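Local coordinates for SmhA (Serratia marcescens, PDB 7A27), which forms one component of the tripartite alpha-pore forming toxin Smh, which probably perforates target-cell membranes, at residues A128-L133 with R297-P302. Sequence-based numbering, arbitrary orientation.
Sequences AVHTQL and RMALLP
Two backbone N-H groups grip Val129 O: Leu133 N at 3.1 Å in the regular i to i+4 manner, and Gln132 N in a weaker bond. This is ordinary helical pairing within helix 104-155, which packs in the elongated helical bundle of this alpha-pore forming toxin against the junction of helices 272-299 and 301-321. No hydrogen bond crosses the contact, so van der Waals packing, of side chains and of a ring against main chain, carries it.

His130 contributes the most buried surface to the contact. With CG anti to its backbone N (chi1 179°), its imidazole meets the backbone and methyl of Ala299 obliquely, CD2 standing 3.3 Å from Ala299 CA. Ala299, with a mere methyl, leaves room for the imidazole beside its backbone. The same imidazole makes a weak hydrogen bond through NE2 to Glu295 OE2, one turn back along helix 272-299; this carboxylate would probably favour a protonated ring.

Met298, likewise extended at chi1, fills the place beside the imidazole. Leu133 crosses it at about a right angle, bringing CD1 to 3.6 Å from Met298 CG. The flexible thioether chain of Met298 bends at chi2 and chi3, carrying the sulfur toward the branched Val129. Leu76 of helix 48-96 and Ile21 of helix 14-37 also touch Met298, making it a buried meeting point of four helices.

Pro302 lies near the start of helix 301-321, where a residue without an N-H is well tolerated because no carbonyl of the same helix precedes it to be bonded; close by, Leu301 N bonds to Met298 O at 3.2 Å.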
loop_
_atom_site.group_PDB
_atom_site.type_symbol
_atom_site.label_atom_id
_atom_site.label_comp_id
_atom_site.label_asym_id
_atom_site.label_seq_id
_atom_site.Cartn_x
_atom_site.Cartn_y
_atom_site.Cartn_z
ATOM N N ALA A 128 15.414 -4.657 -6.517
ATOM C CA ALA A 128 15.927 -4.967 -5.161
ATOM C C ALA A 128 14.787 -4.904 -4.142
ATOM O O ALA A 128 14.687 -5.810 -3.293
ATOM C CB ALA A 128 17.049 -4.027 -4.787
ATOM N N VAL A 129 13.967 -3.865 -4.232
ATOM C CA VAL A 129 12.814 -3.661 -3.313
ATOM C C VAL A 129 11.771 -4.755 -3.560
ATOM O O VAL A 129 11.241 -5.296 -2.571
ATOM C CB VAL A 129 12.213 -2.257 -3.477
ATOM C CG1 VAL A 129 10.881 -2.143 -2.770
ATOM C CG2 VAL A 129 13.164 -1.175 -2.991
ATOM N N HIS A 130 11.462 -5.071 -4.820
ATOM C CA HIS A 130 10.457 -6.115 -5.155
ATOM C C HIS A 130 10.899 -7.469 -4.604
ATOM O O HIS A 130 10.046 -8.208 -4.098
ATOM C CB HIS A 130 10.213 -6.225 -6.657
ATOM C CG HIS A 130 9.224 -7.293 -6.982
ATOM N ND1 HIS A 130 9.594 -8.559 -7.406
ATOM C CD2 HIS A 130 7.879 -7.310 -6.867
ATOM C CE1 HIS A 130 8.516 -9.281 -7.599
ATOM N NE2 HIS A 130 7.448 -8.543 -7.272
ATOM N N THR A 131 12.185 -7.793 -4.712
ATOM C CA THR A 131 12.714 -9.091 -4.248
ATOM C C THR A 131 12.486 -9.208 -2.735
ATOM O O THR A 131 12.167 -10.332 -2.293
ATOM C CB THR A 131 14.159 -9.293 -4.698
ATOM O OG1 THR A 131 14.189 -9.175 -6.122
ATOM C CG2 THR A 131 14.701 -10.640 -4.284
ATOM N N GLN A 132 12.613 -8.114 -1.969
ATOM C CA GLN A 132 12.370 -8.131 -0.500
ATOM C C GLN A 132 10.870 -8.355 -0.237
ATOM O O GLN A 132 10.538 -9.153 0.646
ATOM C CB GLN A 132 12.870 -6.860 0.186
ATOM C CG GLN A 132 14.335 -6.894 0.574
ATOM C CD GLN A 132 14.763 -5.606 1.244
ATOM O OE1 GLN A 132 13.943 -4.784 1.668
ATOM N NE2 GLN A 132 16.073 -5.429 1.387
ATOM N N LEU A 133 9.989 -7.673 -0.966
ATOM C CA LEU A 133 8.521 -7.812 -0.804
ATOM C C LEU A 133 8.106 -9.257 -1.107
ATOM O O LEU A 133 7.272 -9.807 -0.375
ATOM C CB LEU A 133 7.823 -6.815 -1.739
ATOM C CG LEU A 133 7.838 -5.366 -1.272
ATOM C CD1 LEU A 133 7.310 -4.445 -2.348
ATOM C CD2 LEU A 133 7.001 -5.221 -0.014
ATOM N N ARG A 297 1.768 -5.070 -7.547
ATOM C CA ARG A 297 1.849 -3.775 -8.281
ATOM C C ARG A 297 3.317 -3.392 -8.451
ATOM O O ARG A 297 3.650 -2.827 -9.490
ATOM C CB ARG A 297 1.119 -2.646 -7.557
ATOM C CG ARG A 297 -0.352 -2.924 -7.312
ATOM C CD ARG A 297 -1.202 -3.097 -8.560
ATOM N NE ARG A 297 -2.417 -3.834 -8.171
ATOM C CZ ARG A 297 -3.434 -3.330 -7.446
ATOM N NH1 ARG A 297 -3.409 -2.068 -6.997
ATOM N NH2 ARG A 297 -4.464 -4.117 -7.174
ATOM N N MET A 298 4.148 -3.730 -7.464
ATOM C CA MET A 298 5.602 -3.435 -7.423
ATOM C C MET A 298 6.339 -4.325 -8.427
ATOM O O MET A 298 7.393 -3.896 -8.910
ATOM C CB MET A 298 6.125 -3.718 -6.021
ATOM C CG MET A 298 7.555 -3.279 -5.783
ATOM S SD MET A 298 7.951 -1.543 -5.957
ATOM C CE MET A 298 6.447 -0.907 -5.249
ATOM N N ALA A 299 5.806 -5.497 -8.764
ATOM C CA ALA A 299 6.435 -6.457 -9.701
ATOM C C ALA A 299 6.609 -5.816 -11.086
ATOM O O ALA A 299 7.583 -6.139 -11.778
ATOM C CB ALA A 299 5.600 -7.694 -9.812
ATOM N N LEU A 300 5.735 -4.900 -11.474
ATOM C CA LEU A 300 5.731 -4.294 -12.829
ATOM C C LEU A 300 6.650 -3.059 -12.893
ATOM O O LEU A 300 6.965 -2.626 -14.027
ATOM C CB LEU A 300 4.301 -3.908 -13.225
ATOM C CG LEU A 300 3.167 -4.908 -12.982
ATOM C CD1 LEU A 300 1.834 -4.213 -13.231
ATOM C CD2 LEU A 300 3.309 -6.170 -13.829
ATOM N N LEU A 301 7.086 -2.517 -11.752
ATOM C CA LEU A 301 7.844 -1.234 -11.699
ATOM C C LEU A 301 9.226 -1.371 -12.352
ATOM O O LEU A 301 9.595 -0.503 -13.143
ATOM C CB LEU A 301 7.943 -0.756 -10.253
ATOM C CG LEU A 301 8.573 0.625 -10.067
ATOM C CD1 LEU A 301 7.815 1.701 -10.811
ATOM C CD2 LEU A 301 8.647 0.980 -8.605
ATOM N N PRO A 302 10.045 -2.409 -12.049
ATOM C CA PRO A 302 11.351 -2.554 -12.682
ATOM C C PRO A 302 11.239 -2.532 -14.220
ATOM O O PRO A 302 11.956 -1.801 -14.866
ATOM C CB PRO A 302 11.826 -3.925 -12.162
ATOM C CG PRO A 302 11.119 -4.107 -10.850
ATOM C CD PRO A 302 9.766 -3.490 -11.104
#